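Local coordinates for sperm-specific class P protein 19 (Caenorhabditis elegans, PDB 1ROW), which is a small sperm-specific protein of the major sperm protein (MSP) domain family, probably with a structural role in the sperm, at residues A[69-74]-A[104-109]; A[73-79]-A[97-103]. All coordinates share one frame. Numbering follows the deposited sequence.

Contact 1: A[69-74]-A[104-109]; sequences PKEDKL and PMSATA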
loop_
_atom_site.group_PDB
_atom_site.type_symbol
_atom_site.label_atom_id
_atom_site.label_comp_id
_atom_site.label_asym_id
_atom_site.label_seq_id
_atom_site.Cartn_x
_atom_site.Cartn_y
_atom_site.Cartn_z
ATOM N N PRO A 69 19.649 7.145 5.436
ATOM C CA PRO A 69 18.834 6.169 6.157
ATOM C C PRO A 69 17.800 6.949 6.951
ATOM O O PRO A 69 18.081 8.049 7.445
ATOM C CB PRO A 69 19.847 5.430 7.041
ATOM C CG PRO A 69 21.109 6.237 6.951
ATOM C CD PRO A 69 21.082 6.864 5.599
ATOM N N LYS A 70 16.601 6.396 7.055
ATOM C CA LYS A 70 15.532 7.081 7.756
ATOM C C LYS A 70 14.339 6.162 7.929
ATOM O O LYS A 70 14.185 5.175 7.204
ATOM C CB LYS A 70 15.114 8.321 6.953
ATOM C CG LYS A 70 13.977 9.129 7.554
ATOM C CD LYS A 70 13.663 10.346 6.692
ATOM C CE LYS A 70 12.562 11.186 7.315
ATOM N NZ LYS A 70 12.406 12.499 6.631
ATOM N N GLU A 71 13.501 6.489 8.902
ATOM C CA GLU A 71 12.301 5.713 9.166
ATOM C C GLU A 71 11.147 6.480 8.541
ATOM O O GLU A 71 11.010 7.682 8.764
ATOM C CB GLU A 71 12.079 5.562 10.673
ATOM C CG GLU A 71 13.171 4.780 11.395
ATOM C CD GLU A 71 13.270 3.332 10.928
ATOM O OE1 GLU A 71 12.234 2.641 10.902
ATOM O OE2 GLU A 71 14.387 2.882 10.595
ATOM N N ASP A 72 10.346 5.787 7.734
ATOM C CA ASP A 72 9.201 6.389 7.075
ATOM C C ASP A 72 7.985 5.487 7.228
ATOM O O ASP A 72 8.061 4.443 7.873
ATOM C CB ASP A 72 9.503 6.636 5.595
ATOM C CG ASP A 72 10.300 7.910 5.369
ATOM O OD1 ASP A 72 9.814 8.980 5.787
ATOM O OD2 ASP A 72 11.400 7.852 4.777
ATOM N N LYS A 73 6.860 5.892 6.647
ATOM C CA LYS A 73 5.639 5.105 6.759
ATOM C C LYS A 73 4.844 5.053 5.474
ATOM O O LYS A 73 4.786 6.026 4.719
ATOM C CB LYS A 73 4.726 5.671 7.859
ATOM C CG LYS A 73 5.339 5.687 9.253
ATOM C CD LYS A 73 4.346 6.195 10.287
ATOM C CE LYS A 73 4.926 6.103 11.690
ATOM N NZ LYS A 73 3.924 6.497 12.716
ATOM N N LEU A 74 4.230 3.902 5.238
ATOM C CA LEU A 74 3.391 3.702 4.075
ATOM C C LEU A 74 2.000 3.518 4.656
ATOM O O LEU A 74 1.747 2.573 5.402
ATOM C CB LEU A 74 3.817 2.449 3.310
ATOM C CG LEU A 74 3.232 2.278 1.908
ATOM C CD1 LEU A 74 3.718 3.414 1.004
ATOM C CD2 LEU A 74 3.655 0.929 1.346
ATOM N N PRO A 104 5.505 0.220 8.274
ATOM C CA PRO A 104 6.682 1.075 8.451
ATOM C C PRO A 104 7.750 0.733 7.412
ATOM O O PRO A 104 7.871 -0.416 6.983
ATOM C CB PRO A 104 7.123 0.766 9.883
ATOM C CG PRO A 104 6.701 -0.659 10.070
ATOM C CD PRO A 104 5.322 -0.679 9.427
ATOM N N MET A 105 8.504 1.735 6.986
ATOM C CA MET A 105 9.558 1.512 6.009
ATOM C C MET A 105 10.877 1.962 6.620
ATOM O O MET A 105 11.072 3.143 6.893
ATOM C CB MET A 105 9.288 2.302 4.727
ATOM C CG MET A 105 7.980 1.969 4.036
ATOM S SD MET A 105 7.851 2.886 2.491
ATOM C CE MET A 105 6.685 1.971 1.633
ATOM N N SER A 106 11.780 1.011 6.843
ATOM C CA SER A 106 13.079 1.320 7.427
ATOM C C SER A 106 14.197 1.256 6.393
ATOM O O SER A 106 14.562 0.176 5.936
ATOM C CB SER A 106 13.400 0.341 8.556
ATOM O OG SER A 106 12.468 0.453 9.610
ATOM N N ALA A 107 14.727 2.417 6.016
ATOM C CA ALA A 107 15.828 2.476 5.063
ATOM C C ALA A 107 17.075 2.525 5.938
ATOM O O ALA A 107 17.298 3.507 6.657
ATOM C CB ALA A 107 15.721 3.735 4.206
ATOM N N THR A 108 17.871 1.458 5.894
ATOM C CA THR A 108 19.073 1.365 6.715
ATOM C C THR A 108 20.371 1.388 5.928
ATOM O O THR A 108 20.417 1.003 4.760
ATOM C CB THR A 108 19.057 0.078 7.578
ATOM O OG1 THR A 108 18.977 -1.070 6.729
ATOM C CG2 THR A 108 17.864 0.085 8.517
ATOM N N ALA A 109 21.436 1.834 6.580
ATOM C CA ALA A 109 22.736 1.900 5.926
ATOM C C ALA A 109 23.331 0.504 5.794
ATOM O O ALA A 109 22.967 -0.364 6.618
ATOM C CB ALA A 109 23.672 2.797 6.720
ATOM O OXT ALA A 109 24.163 0.301 4.880
#
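Four backbone hydrogen bonds zip strand 70-74 to strand 104-108, which run antiparallel at 152°. In the hydrogen-bonded pair Lys70 with Ala107, Lys70 N gives to Ala107 O (3.0 Å) and Ala107 N to Lys70 O (3.1 Å). In the pair Asp72 with Met105, Asp72 N to Met105 O and Met105 N to Asp72 O are both 2.9 Å and closer to linear. Between them lies the non-hydrogen-bonded pair Glu71 with Ser106, whose side chains supply a fifth bond: Ser106 OG donates to Glu71 OE1 at 2.6 Å, two m rotamers (chi1 and chi2) folding the Glu71 carboxylate over to meet the hydroxyl. Pro104, lacking an amide hydrogen, sits in the next non-hydrogen-bonded pair, opposite Lys73, where no amide is needed across this seam; Lys73 N instead bonds Ser38 OG. Asp72 is buried but satisfied, its carboxylate oxygens held by Ser38 and Asn39. On the same face as Asp72, Met105 packs its CE 3.2 Å from Leu74 CD2, under cover of Ile62 from strand 56-64. Strand 10-13 runs parallel along the far side of strand 104-108, bonding Ser106 through Cys10 and Val12. The 70-74/104-108 pairing is an antiparallel ladder in the immunoglobulin-like beta sandwich of MSP domains.

Contact 2: A[73-79]-A[97-103]; sequences KLVVHFA and PAGTVTI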
loop_
_atom_site.group_PDB
_atom_site.type_symbol
_atom_site.label_atom_id
_atom_site.label_comp_id
_atom_site.label_asym_id
_atom_site.label_seq_id
_atom_site.Cartn_x
_atom_site.Cartn_y
_atom_site.Cartn_z
ATOM N N LYS A 73 6.860 5.892 6.647
ATOM C CA LYS A 73 5.639 5.105 6.759
ATOM C C LYS A 73 4.844 5.053 5.474
ATOM O O LYS A 73 4.786 6.026 4.719
ATOM C CB LYS A 73 4.726 5.671 7.859
ATOM C CG LYS A 73 5.339 5.687 9.253
ATOM C CD LYS A 73 4.346 6.195 10.287
ATOM C CE LYS A 73 4.926 6.103 11.690
ATOM N NZ LYS A 73 3.924 6.497 12.716
ATOM N N LEU A 74 4.230 3.902 5.238
ATOM C CA LEU A 74 3.391 3.702 4.075
ATOM C C LEU A 74 2.000 3.518 4.656
ATOM O O LEU A 74 1.747 2.573 5.402
ATOM C CB LEU A 74 3.817 2.449 3.310
ATOM C CG LEU A 74 3.232 2.278 1.908
ATOM C CD1 LEU A 74 3.718 3.414 1.004
ATOM C CD2 LEU A 74 3.655 0.929 1.346
ATOM N N VAL A 75 1.103 4.442 4.343
ATOM C CA VAL A 75 -0.252 4.365 4.861
ATOM C C VAL A 75 -1.214 3.886 3.790
ATOM O O VAL A 75 -1.296 4.455 2.694
ATOM C CB VAL A 75 -0.724 5.731 5.395
ATOM C CG1 VAL A 75 -2.125 5.608 5.978
ATOM C CG2 VAL A 75 0.249 6.229 6.453
ATOM N N VAL A 76 -1.938 2.826 4.119
ATOM C CA VAL A 76 -2.899 2.252 3.206
ATOM C C VAL A 76 -4.318 2.568 3.672
ATOM O O VAL A 76 -4.782 2.063 4.695
ATOM C CB VAL A 76 -2.709 0.726 3.101
ATOM C CG1 VAL A 76 -3.652 0.160 2.055
ATOM C CG2 VAL A 76 -1.261 0.405 2.734
ATOM N N HIS A 77 -4.987 3.439 2.927
ATOM C CA HIS A 77 -6.360 3.836 3.219
ATOM C C HIS A 77 -7.263 2.882 2.440
ATOM O O HIS A 77 -7.077 2.690 1.235
ATOM C CB HIS A 77 -6.588 5.280 2.756
ATOM C CG HIS A 77 -5.726 6.280 3.463
ATOM N ND1 HIS A 77 -6.117 6.909 4.625
ATOM C CD2 HIS A 77 -4.464 6.704 3.216
ATOM C CE1 HIS A 77 -5.135 7.673 5.065
ATOM N NE2 HIS A 77 -4.119 7.565 4.228
ATOM N N PHE A 78 -8.235 2.279 3.115
ATOM C CA PHE A 78 -9.116 1.337 2.439
ATOM C C PHE A 78 -10.583 1.507 2.800
ATOM O O PHE A 78 -10.933 2.182 3.771
ATOM C CB PHE A 78 -8.675 -0.095 2.754
ATOM C CG PHE A 78 -8.683 -0.411 4.214
ATOM C CD1 PHE A 78 -9.863 -0.776 4.853
ATOM C CD2 PHE A 78 -7.517 -0.303 4.965
ATOM C CE1 PHE A 78 -9.885 -1.031 6.224
ATOM C CE2 PHE A 78 -7.524 -0.555 6.337
ATOM C CZ PHE A 78 -8.709 -0.918 6.967
ATOM N N ALA A 79 -11.435 0.873 2.004
ATOM C CA ALA A 79 -12.871 0.925 2.210
ATOM C C ALA A 79 -13.569 -0.139 1.384
ATOM O O ALA A 79 -12.980 -0.752 0.492
ATOM C CB ALA A 79 -13.412 2.306 1.826
ATOM N N PRO A 97 -12.564 6.708 3.123
ATOM C CA PRO A 97 -11.913 5.523 3.693
ATOM C C PRO A 97 -12.572 5.042 4.987
ATOM O O PRO A 97 -13.029 5.849 5.796
ATOM C CB PRO A 97 -10.483 5.999 3.916
ATOM C CG PRO A 97 -10.273 6.952 2.777
ATOM C CD PRO A 97 -11.569 7.734 2.760
ATOM N N ALA A 98 -12.626 3.726 5.179
ATOM C CA ALA A 98 -13.227 3.172 6.391
ATOM C C ALA A 98 -12.155 2.880 7.434
ATOM O O ALA A 98 -12.433 2.870 8.631
ATOM C CB ALA A 98 -14.000 1.895 6.069
ATOM N N GLY A 99 -10.932 2.635 6.970
ATOM C CA GLY A 99 -9.839 2.344 7.881
ATOM C C GLY A 99 -8.479 2.448 7.219
ATOM O O GLY A 99 -8.376 2.650 6.008
ATOM N N THR A 100 -7.422 2.325 8.014
ATOM C CA THR A 100 -6.070 2.399 7.476
ATOM C C THR A 100 -5.123 1.442 8.190
ATOM O O THR A 100 -5.276 1.175 9.383
ATOM C CB THR A 100 -5.466 3.822 7.612
ATOM O OG1 THR A 100 -5.051 4.036 8.967
ATOM C CG2 THR A 100 -6.491 4.894 7.233
ATOM N N VAL A 101 -4.156 0.921 7.441
ATOM C CA VAL A 101 -3.131 0.048 7.994
ATOM C C VAL A 101 -1.808 0.691 7.601
ATOM O O VAL A 101 -1.634 1.129 6.462
ATOM C CB VAL A 101 -3.193 -1.390 7.430
ATOM C CG1 VAL A 101 -4.421 -2.100 7.963
ATOM C CG2 VAL A 101 -3.204 -1.362 5.921
ATOM N N THR A 102 -0.885 0.769 8.549
ATOM C CA THR A 102 0.403 1.387 8.290
ATOM C C THR A 102 1.536 0.375 8.267
ATOM O O THR A 102 1.657 -0.466 9.162
ATOM C CB THR A 102 0.702 2.467 9.339
ATOM O OG1 THR A 102 -0.306 3.484 9.262
ATOM C CG2 THR A 102 2.065 3.094 9.099
ATOM N N ILE A 103 2.342 0.458 7.215
ATOM C CA ILE A 103 3.493 -0.414 7.025
ATOM C C ILE A 103 4.714 0.475 7.219
ATOM O O ILE A 103 4.933 1.421 6.450
ATOM C CB ILE A 103 3.537 -0.997 5.587
ATOM C CG1 ILE A 103 2.333 -1.907 5.348
ATOM C CG2 ILE A 103 4.835 -1.765 5.363
ATOM C CD1 ILE A 103 2.306 -2.517 3.963
#
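Phe78 lays its ring over the backbone of Gly99, whose CA is 4.0 Å from the ring centroid and 27° off its normal, a CH-pi contact over the face. A CB on Gly99 would collide with this ring, so the close overlap depends on the bare backbone there. The p rotamer of Phe78 swings the ring across to the neighbouring strand, where its CE2 also lies 3.8 Å from Val101 CG1. Further along the same face, Val76 CB meets Val101 CG2 at 3.5 Å and Leu74 CB meets Ile103 CB at 4.1 Å; Phe33 and Ile35 of strand 31-37 extend this apolar layer. The other face carries Val75 and His77 beside Thr102 and Thr100, with His77 ND1 3.3 Å from the methyl Thr100 CG2. Paired amide-carbonyl bonds join Leu74 with Ile103 and Val76 with Val101, and CA-H...O contacts reinforce the ladder, the shorter being Thr100 CA to Val76 O at 3.1 Å. Phe78 N gives to Gly99 O at 2.9 Å, but Phe78 O receives two amides, Ala98 N at 2.7 Å and Gly99 N at 3.2 Å. Two residues facing one in this way form a classic beta bulge, here where strand 99-108 begins its antiparallel pairing with strand 70-80 in an MSP-type beta sandwich.

Contacts 1 and 2 are successive lengths of one antiparallel ladder between strands 70-80 and 99-108, with Lys73 and Leu74 common to both and centres about 17 Å apart. Contact 2 lies nearer the middle of the chain, its centre about 7 Å from the chain centre against about 15 Å for contact 1, and covers more area, 661 against 491 Å². Each is only partly buried, with one face turned inward. Both share the backbone ladder; contact 2 adds branched aliphatic and aromatic packing beside a bulge, whereas contact 1, reaching the C-terminus, adds a carboxylate-hydroxyl bond and a buried acid to its apolar Leu-Met contact.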